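Local coordinates for protein aminotransferase class-III (Sphaerobacter thermophilus DSM 20745, PDB 6K8H) that is an omega-transaminase of the class-III aminotransferase family, within the pyridoxal-phosphate-dependent aminotransferase clan, and binds (5-hydroxy-4,6-dimethylpyridin-3-yl)methyl dihydrogen phosphate, at residues H76-Q90 and P322-L335. Numbering follows the deposited sequence.
Sequences HGHADPDINEAVIRQ and PVTMVAGLTAMRKL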
loop_
_atom_site.group_PDB
_atom_site.type_symbol
_atom_site.label_atom_id
_atom_site.label_comp_id
_atom_site.label_asym_id
_atom_site.label_seq_id
_atom_site.Cartn_x
_atom_site.Cartn_y
_atom_site.Cartn_z
ATOM N N HIS B 76 -13.497 16.360 0.566
ATOM C CA HIS B 76 -14.282 17.117 1.536
ATOM C C HIS B 76 -13.427 18.013 2.422
ATOM O O HIS B 76 -13.926 18.534 3.424
ATOM C CB HIS B 76 -15.134 16.181 2.395
ATOM C CG HIS B 76 -16.141 15.414 1.599
ATOM N ND1 HIS B 76 -17.104 16.031 0.828
ATOM C CD2 HIS B 76 -16.313 14.085 1.422
ATOM C CE1 HIS B 76 -17.838 15.113 0.225
ATOM N NE2 HIS B 76 -17.372 13.923 0.563
ATOM N N GLY B 77 -12.159 18.202 2.087
ATOM C CA GLY B 77 -11.321 19.107 2.854
ATOM C C GLY B 77 -10.890 18.503 4.176
ATOM O O GLY B 77 -10.952 17.298 4.380
ATOM N N HIS B 78 -10.472 19.371 5.096
ATOM C CA HIS B 78 -9.824 18.931 6.329
ATOM C C HIS B 78 -10.826 18.733 7.456
ATOM O O HIS B 78 -11.732 19.548 7.649
ATOM C CB HIS B 78 -8.772 19.942 6.787
ATOM C CG HIS B 78 -7.643 20.116 5.825
ATOM N ND1 HIS B 78 -6.574 19.247 5.764
ATOM C CD2 HIS B 78 -7.432 21.044 4.864
ATOM C CE1 HIS B 78 -5.744 19.642 4.817
ATOM N NE2 HIS B 78 -6.237 20.733 4.260
ATOM N N ALA B 79 -10.639 17.648 8.210
ATOM C CA ALA B 79 -11.421 17.367 9.416
ATOM C C ALA B 79 -12.922 17.485 9.153
ATOM O O ALA B 79 -13.662 18.151 9.885
ATOM C CB ALA B 79 -11.003 18.286 10.567
ATOM N N ASP B 80 -13.371 16.815 8.103
ATOM C CA ASP B 80 -14.792 16.803 7.810
ATOM C C ASP B 80 -15.540 16.166 8.976
ATOM O O ASP B 80 -15.171 15.064 9.409
ATOM C CB ASP B 80 -15.077 16.037 6.523
ATOM C CG ASP B 80 -16.564 15.877 6.272
ATOM O OD1 ASP B 80 -17.162 16.776 5.653
ATOM O OD2 ASP B 80 -17.135 14.862 6.714
ATOM N N PRO B 81 -16.582 16.815 9.510
ATOM C CA PRO B 81 -17.225 16.286 10.727
ATOM C C PRO B 81 -17.968 14.981 10.514
ATOM O O PRO B 81 -17.973 14.139 11.416
ATOM C CB PRO B 81 -18.192 17.410 11.145
ATOM C CG PRO B 81 -17.890 18.567 10.281
ATOM C CD PRO B 81 -17.206 18.069 9.053
ATOM N N ASP B 82 -18.647 14.807 9.374
ATOM C CA ASP B 82 -19.412 13.577 9.153
ATOM C C ASP B 82 -18.492 12.367 9.072
ATOM O O ASP B 82 -18.766 11.318 9.679
ATOM C CB ASP B 82 -20.243 13.697 7.878
ATOM C CG ASP B 82 -21.284 14.802 7.967
ATOM O OD1 ASP B 82 -21.701 15.125 9.097
ATOM O OD2 ASP B 82 -21.683 15.344 6.916
ATOM N N ILE B 83 -17.393 12.495 8.325
ATOM C CA ILE B 83 -16.412 11.415 8.254
ATOM C C ILE B 83 -15.838 11.128 9.640
ATOM O O ILE B 83 -15.737 9.968 10.059
ATOM C CB ILE B 83 -15.309 11.777 7.241
ATOM C CG1 ILE B 83 -15.904 11.923 5.838
ATOM C CG2 ILE B 83 -14.208 10.735 7.233
ATOM C CD1 ILE B 83 -14.914 12.488 4.837
ATOM N N ASN B 84 -15.474 12.182 10.382
ATOM C CA ASN B 84 -14.911 11.990 11.721
ATOM C C ASN B 84 -15.891 11.282 12.651
ATOM O O ASN B 84 -15.498 10.382 13.401
ATOM C CB ASN B 84 -14.470 13.332 12.315
ATOM C CG ASN B 84 -13.094 13.764 11.809
ATOM O OD1 ASN B 84 -12.448 13.032 11.055
ATOM N ND2 ASN B 84 -12.649 14.949 12.212
ATOM N N GLU B 85 -17.164 11.671 12.585
ATOM C CA GLU B 85 -18.204 11.036 13.435
ATOM C C GLU B 85 -18.332 9.548 13.085
ATOM O O GLU B 85 -18.394 8.739 14.012
ATOM C CB GLU B 85 -19.537 11.749 13.239
ATOM C CG GLU B 85 -19.642 13.031 14.038
ATOM C CD GLU B 85 -20.901 13.830 13.752
ATOM O OE1 GLU B 85 -21.940 13.203 13.454
ATOM O OE2 GLU B 85 -20.831 15.070 13.807
ATOM N N ALA B 86 -18.349 9.207 11.794
ATOM C CA ALA B 86 -18.439 7.796 11.408
ATOM C C ALA B 86 -17.224 7.001 11.891
ATOM O O ALA B 86 -17.355 5.878 12.411
ATOM C CB ALA B 86 -18.586 7.682 9.896
ATOM N N VAL B 87 -16.032 7.573 11.732
ATOM C CA VAL B 87 -14.811 6.902 12.172
ATOM C C VAL B 87 -14.833 6.685 13.681
ATOM O O VAL B 87 -14.484 5.604 14.178
ATOM C CB VAL B 87 -13.577 7.708 11.732
ATOM C CG1 VAL B 87 -12.338 7.207 12.443
ATOM C CG2 VAL B 87 -13.426 7.631 10.212
ATOM N N ILE B 88 -15.230 7.719 14.415
ATOM C CA ILE B 88 -15.273 7.614 15.901
ATOM C C ILE B 88 -16.257 6.502 16.289
ATOM O O ILE B 88 -15.939 5.741 17.195
ATOM C CB ILE B 88 -15.589 8.982 16.527
ATOM C CG1 ILE B 88 -14.375 9.908 16.434
ATOM C CG2 ILE B 88 -16.077 8.820 17.954
ATOM C CD1 ILE B 88 -14.678 11.353 16.708
ATOM N N ARG B 89 -17.397 6.408 15.604
ATOM C CA ARG B 89 -18.320 5.302 15.853
ATOM C C ARG B 89 -17.628 3.959 15.646
ATOM O O ARG B 89 -17.804 3.026 16.447
ATOM C CB ARG B 89 -19.545 5.400 14.936
ATOM C CG ARG B 89 -20.693 6.250 15.459
ATOM C CD ARG B 89 -21.985 5.953 14.699
ATOM N NE ARG B 89 -21.935 6.402 13.306
ATOM C CZ ARG B 89 -22.107 7.668 12.921
ATOM N NH1 ARG B 89 -22.338 8.614 13.825
ATOM N NH2 ARG B 89 -22.047 7.997 11.630
ATOM N N GLN B 90 -16.834 3.845 14.573
ATOM C CA GLN B 90 -16.190 2.567 14.265
ATOM C C GLN B 90 -15.108 2.223 15.279
ATOM O O GLN B 90 -14.918 1.047 15.616
ATOM C CB GLN B 90 -15.590 2.589 12.857
ATOM C CG GLN B 90 -14.954 1.260 12.456
ATOM C CD GLN B 90 -15.942 0.117 12.509
ATOM O OE1 GLN B 90 -17.090 0.255 12.084
ATOM N NE2 GLN B 90 -15.504 -1.023 13.026
ATOM N N PRO B 322 -12.104 -1.754 8.509
ATOM C CA PRO B 322 -13.382 -1.040 8.676
ATOM C C PRO B 322 -13.240 0.470 8.792
ATOM O O PRO B 322 -14.172 1.191 8.428
ATOM C CB PRO B 322 -13.957 -1.651 9.960
ATOM C CG PRO B 322 -13.344 -3.028 10.012
ATOM C CD PRO B 322 -11.949 -2.856 9.469
ATOM N N VAL B 323 -12.122 0.993 9.279
ATOM C CA VAL B 323 -12.008 2.444 9.338
ATOM C C VAL B 323 -12.028 3.032 7.931
ATOM O O VAL B 323 -12.822 3.930 7.632
ATOM C CB VAL B 323 -10.760 2.867 10.124
ATOM C CG1 VAL B 323 -10.591 4.368 10.022
ATOM C CG2 VAL B 323 -10.920 2.444 11.575
ATOM N N THR B 324 -11.150 2.542 7.051
ATOM C CA THR B 324 -11.145 3.019 5.671
ATOM C C THR B 324 -12.487 2.781 4.990
ATOM O O THR B 324 -12.969 3.640 4.243
ATOM C CB THR B 324 -10.031 2.338 4.880
ATOM O OG1 THR B 324 -8.768 2.628 5.481
ATOM C CG2 THR B 324 -10.029 2.808 3.399
ATOM N N MET B 325 -13.125 1.636 5.257
ATOM C CA MET B 325 -14.391 1.335 4.588
ATOM C C MET B 325 -15.491 2.293 5.027
ATOM O O MET B 325 -16.264 2.777 4.196
ATOM C CB MET B 325 -14.802 -0.114 4.860
ATOM C CG MET B 325 -13.835 -1.141 4.279
ATOM S SD MET B 325 -13.724 -1.158 2.471
ATOM C CE MET B 325 -12.344 -0.036 2.181
ATOM N N VAL B 326 -15.560 2.589 6.329
ATOM C CA VAL B 326 -16.574 3.490 6.858
ATOM C C VAL B 326 -16.315 4.930 6.410
ATOM O O VAL B 326 -17.239 5.643 5.995
ATOM C CB VAL B 326 -16.625 3.336 8.388
ATOM C CG1 VAL B 326 -17.292 4.509 9.022
ATOM C CG2 VAL B 326 -17.356 2.020 8.753
ATOM N N ALA B 327 -15.061 5.377 6.483
ATOM C CA ALA B 327 -14.744 6.732 6.043
ATOM C C ALA B 327 -15.004 6.900 4.546
ATOM O O ALA B 327 -15.521 7.937 4.107
ATOM C CB ALA B 327 -13.294 7.065 6.385
ATOM N N GLY B 328 -14.670 5.881 3.750
ATOM C CA GLY B 328 -14.954 5.934 2.328
ATOM C C GLY B 328 -16.441 5.924 2.026
ATOM O O GLY B 328 -16.908 6.665 1.158
ATOM N N LEU B 329 -17.206 5.082 2.726
ATOM C CA LEU B 329 -18.656 5.072 2.541
ATOM C C LEU B 329 -19.255 6.446 2.822
ATOM O O LEU B 329 -20.083 6.945 2.048
ATOM C CB LEU B 329 -19.304 4.010 3.438
ATOM C CG LEU B 329 -20.776 3.768 3.070
ATOM C CD1 LEU B 329 -20.871 3.185 1.661
ATOM C CD2 LEU B 329 -21.484 2.874 4.076
ATOM N N THR B 330 -18.842 7.077 3.924
ATOM C CA THR B 330 -19.359 8.408 4.254
ATOM C C THR B 330 -18.948 9.439 3.209
ATOM O O THR B 330 -19.785 10.213 2.715
ATOM C CB THR B 330 -18.871 8.818 5.645
ATOM O OG1 THR B 330 -19.170 7.766 6.571
ATOM C CG2 THR B 330 -19.536 10.107 6.116
ATOM N N ALA B 331 -17.657 9.457 2.846
ATOM C CA ALA B 331 -17.173 10.424 1.857
ATOM C C ALA B 331 -17.937 10.304 0.548
ATOM O O ALA B 331 -18.373 11.308 -0.031
ATOM C CB ALA B 331 -15.675 10.223 1.613
ATOM N N MET B 332 -18.124 9.073 0.071
ATOM C CA MET B 332 -18.804 8.884 -1.201
ATOM C C MET B 332 -20.286 9.206 -1.085
ATOM O O MET B 332 -20.857 9.809 -1.997
ATOM C CB MET B 332 -18.589 7.457 -1.702
ATOM C CG MET B 332 -17.143 7.122 -2.026
ATOM S SD MET B 332 -16.365 8.284 -3.174
ATOM C CE MET B 332 -17.220 7.863 -4.694
ATOM N N ARG B 333 -20.929 8.826 0.028
ATOM C CA ARG B 333 -22.348 9.130 0.175
ATOM C C ARG B 333 -22.598 10.626 0.182
ATOM O O ARG B 333 -23.669 11.070 -0.246
ATOM C CB ARG B 333 -22.920 8.513 1.451
ATOM C CG ARG B 333 -23.392 7.070 1.262
ATOM C CD ARG B 333 -23.967 6.487 2.557
ATOM N NE ARG B 333 -24.336 5.087 2.351
ATOM C CZ ARG B 333 -24.673 4.244 3.323
ATOM N NH1 ARG B 333 -24.683 4.658 4.585
ATOM N NH2 ARG B 333 -24.992 2.983 3.028
ATOM N N LYS B 334 -21.641 11.413 0.689
ATOM C CA LYS B 334 -21.766 12.866 0.650
ATOM C C LYS B 334 -21.558 13.460 -0.739
ATOM O O LYS B 334 -21.953 14.613 -0.961
ATOM C CB LYS B 334 -20.784 13.498 1.638
ATOM C CG LYS B 334 -21.147 13.224 3.089
ATOM C CD LYS B 334 -20.010 13.559 4.063
ATOM C CE LYS B 334 -19.545 14.986 3.935
ATOM N NZ LYS B 334 -20.322 15.922 4.797
ATOM N N LEU B 335 -20.924 12.725 -1.662
ATOM C CA LEU B 335 -20.721 13.167 -3.048
ATOM C C LEU B 335 -21.915 12.721 -3.887
ATOM O O LEU B 335 -21.895 11.683 -4.549
ATOM C CB LEU B 335 -19.431 12.600 -3.623
ATOM C CG LEU B 335 -18.070 13.192 -3.321
ATOM C CD1 LEU B 335 -17.027 12.346 -4.058
ATOM C CD2 LEU B 335 -17.992 14.654 -3.733
#
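His76 and Lys334 meet at the C-terminal end of helix 322-334, where a hydrogen bond, a CH-pi contact and a salt-bridge network combine. The imidazole donates from NE2 to Ala331 O (2.9 Å) with an N-H...O angle of 170°, and the acceptor lies almost in the ring plane. A hydrogen bond between ND1 and Thr423 OG1 engages the other ring nitrogen, which together with the first limits rotation of the imidazole. Across one face of this ring runs Lys334: its CE sits 4.0 Å from the centroid of the His76 ring and only 3° off the normal, a CH-pi contact. Bends in the lysine chain at chi3 and chi4 then turn the ammonium toward two carboxylates. NZ makes a short salt bridge of 2.6 Å to Asp82 OD2, on the anti side of that oxygen and tilted out of the carboxylate plane, and a weak one to Asp80 OD1. Asp80 is also the N-cap of helix 81-91: its OD2 accepts from Ile83 N at 2.9 Å, so one carboxylate both caps the helix and faces the lysine.

Largely apolar packing makes up the rest. Ala327 CB touches both Ile83 CG2 and Val87 CG2, while Ile83 CD1 reaches Ala331 CB. Ala86 CB lies 3.5 Å from Val326 CG1 and 3.4 Å from Thr330 OG1, a hydroxyl that donates a hydrogen bond to Val326 O within its own helix. Toward the other end, the polar amide of Gln90 lies against Pro322 CB, its NE2 hydrogen-bonded to Gly94 O.

The short helical segments run roughly antiparallel, at 150°, with axes 8.7 Å apart, a spacing consistent with the small Ala86, Ala327 and Ala331 side chains. Phe288 packs on Val87 and Ala327, His103 of helix 102-114 touches Gln90, Pro322 and Val326, and the second subunit brings its Leu91 onto Val87 and its Phe288 onto Val323, placing the helix pair beside the dimer interface.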